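Local coordinates for protein 4-hydroxy-tetrahydrodipicolinate synthase (Thermotoga maritima, PDB 1O5K) that probably catalyses the condensation of pyruvate with aspartate beta-semialdehyde to 4-hydroxy-tetrahydrodipicolinate, a step of lysine biosynthesis, working as a homotetramer, at residues A[98-103]-A[111-116]. Numbering follows the deposited sequence.
Sequences KLVKQA and VLVVTP
Val111 reaches the helical segment 98-103 with both of its methyl groups, one for each of two residues lying a helical turn apart. CG1 meets CB of Ala103 at 3.7 Å, the tightest approach between the segments. With chi1 at -75°, CG1 stands anti to the carbonyl carbon and CG2 falls between the backbone N and the carbonyl carbon, turned to Val100, where it lies 4.2 Å from CG2 of that residue. The CG1 methyl of Val100 is equally near, and the two valines cross at about a right angle. One step further along the same strand face, Val113 grazes the helix through a single methyl, its CG2 standing 4.3 Å from Val100 CG2. No hydrogen bond spans the contact; every pair within 4.5 Å is between aliphatic side chains, and the segments bury 140 Å² in all. Away from this buried face, Lys101 points from the strand and is partly exposed; Lys98 is exposed, and Gln102, partly exposed, hydrogen-bonds Glu64 of helix 64-78 through NE2. Beyond Val111 and Val113 the sheet continues, as both residues hydrogen-bond through their backbones to Val142. The axes of helix segment 98-103 and strand 111-114 come within 9.7 Å and run nearly antiparallel, at 167°, as expected when a helix returns the chain between parallel strands, here 84-87 and 110-114: a beta-alpha-beta unit of the TIM barrel of the DapA family.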
loop_
_atom_site.group_PDB
_atom_site.type_symbol
_atom_site.label_atom_id
_atom_site.label_comp_id
_atom_site.label_asym_id
_atom_site.label_seq_id
_atom_site.Cartn_x
_atom_site.Cartn_y
_atom_site.Cartn_z
ATOM N N LYS A 98 7.094 19.707 28.504
ATOM C CA LYS A 98 6.273 20.078 29.613
ATOM C C LYS A 98 5.605 18.847 30.209
ATOM O O LYS A 98 5.591 18.660 31.418
ATOM C CB LYS A 98 5.216 21.091 29.169
ATOM C CG LYS A 98 4.340 21.649 30.296
ATOM C CD LYS A 98 2.890 21.788 29.817
ATOM C CE LYS A 98 2.004 22.507 30.811
ATOM N NZ LYS A 98 2.488 23.888 31.078
ATOM N N LEU A 99 5.066 17.988 29.367
ATOM C CA LEU A 99 4.443 16.768 29.889
ATOM C C LEU A 99 5.417 15.805 30.529
ATOM O O LEU A 99 5.115 15.133 31.528
ATOM C CB LEU A 99 3.729 16.049 28.787
ATOM C CG LEU A 99 2.449 16.707 28.250
ATOM C CD1 LEU A 99 1.818 15.795 27.253
ATOM C CD2 LEU A 99 1.463 17.004 29.322
ATOM N N VAL A 100 6.597 15.737 29.952
ATOM C CA VAL A 100 7.668 14.888 30.495
ATOM C C VAL A 100 8.072 15.389 31.878
ATOM O O VAL A 100 8.132 14.625 32.840
ATOM C CB VAL A 100 8.841 14.845 29.518
ATOM C CG1 VAL A 100 10.081 14.246 30.162
ATOM C CG2 VAL A 100 8.456 14.096 28.294
ATOM N N LYS A 101 8.274 16.695 32.012
ATOM C CA LYS A 101 8.641 17.286 33.318
ATOM C C LYS A 101 7.521 17.132 34.389
ATOM O O LYS A 101 7.798 16.885 35.577
ATOM C CB LYS A 101 9.078 18.739 33.115
ATOM C CG LYS A 101 10.413 18.886 32.398
ATOM N N GLN A 102 6.265 17.189 33.959
ATOM C CA GLN A 102 5.135 16.851 34.828
ATOM C C GLN A 102 5.191 15.406 35.331
ATOM O O GLN A 102 5.062 15.171 36.548
ATOM C CB GLN A 102 3.805 17.151 34.129
ATOM C CG GLN A 102 3.609 18.710 33.998
ATOM C CD GLN A 102 2.281 19.159 33.327
ATOM O OE1 GLN A 102 1.810 20.276 33.573
ATOM N NE2 GLN A 102 1.709 18.306 32.479
ATOM N N ALA A 103 5.426 14.447 34.437
ATOM C CA ALA A 103 5.548 13.048 34.856
ATOM C C ALA A 103 6.724 12.846 35.787
ATOM O O ALA A 103 6.607 12.134 36.796
ATOM C CB ALA A 103 5.671 12.134 33.667
ATOM N N VAL A 111 9.108 7.736 30.800
ATOM C CA VAL A 111 8.057 8.225 29.946
ATOM C C VAL A 111 8.082 7.517 28.591
ATOM O O VAL A 111 9.181 7.128 28.058
ATOM C CB VAL A 111 8.112 9.791 29.726
ATOM C CG1 VAL A 111 7.623 10.564 30.930
ATOM C CG2 VAL A 111 9.507 10.188 29.334
ATOM N N LEU A 112 6.907 7.373 28.002
ATOM C CA LEU A 112 6.748 6.825 26.673
ATOM C C LEU A 112 6.399 8.000 25.770
ATOM O O LEU A 112 5.456 8.716 26.044
ATOM C CB LEU A 112 5.626 5.774 26.688
ATOM C CG LEU A 112 5.348 5.044 25.353
ATOM C CD1 LEU A 112 6.506 4.114 25.056
ATOM C CD2 LEU A 112 4.064 4.257 25.355
ATOM N N VAL A 113 7.219 8.266 24.763
ATOM C CA VAL A 113 7.064 9.474 23.974
ATOM C C VAL A 113 6.911 9.131 22.506
ATOM O O VAL A 113 7.878 8.763 21.815
ATOM C CB VAL A 113 8.277 10.395 24.158
ATOM C CG1 VAL A 113 8.202 11.608 23.290
ATOM C CG2 VAL A 113 8.465 10.785 25.614
ATOM N N VAL A 114 5.664 9.214 22.043
ATOM C CA VAL A 114 5.362 8.878 20.677
ATOM C C VAL A 114 6.050 9.868 19.748
ATOM O O VAL A 114 6.231 11.053 20.079
ATOM C CB VAL A 114 3.812 8.832 20.440
ATOM C CG1 VAL A 114 3.190 10.181 20.625
ATOM C CG2 VAL A 114 3.450 8.138 19.134
ATOM N N THR A 115 6.474 9.377 18.600
ATOM C CA THR A 115 6.884 10.298 17.520
ATOM C C THR A 115 5.734 11.274 17.279
ATOM O O THR A 115 4.561 10.885 17.234
ATOM C CB THR A 115 7.113 9.558 16.185
ATOM O OG1 THR A 115 5.909 8.900 15.804
ATOM C CG2 THR A 115 8.193 8.471 16.288
ATOM N N PRO A 116 6.046 12.556 17.134
ATOM C CA PRO A 116 5.047 13.533 16.755
ATOM C C PRO A 116 4.148 13.051 15.633
ATOM O O PRO A 116 4.618 12.607 14.572
ATOM C CB PRO A 116 5.873 14.724 16.315
ATOM C CG PRO A 116 7.077 14.637 17.286
ATOM C CD PRO A 116 7.374 13.177 17.372
#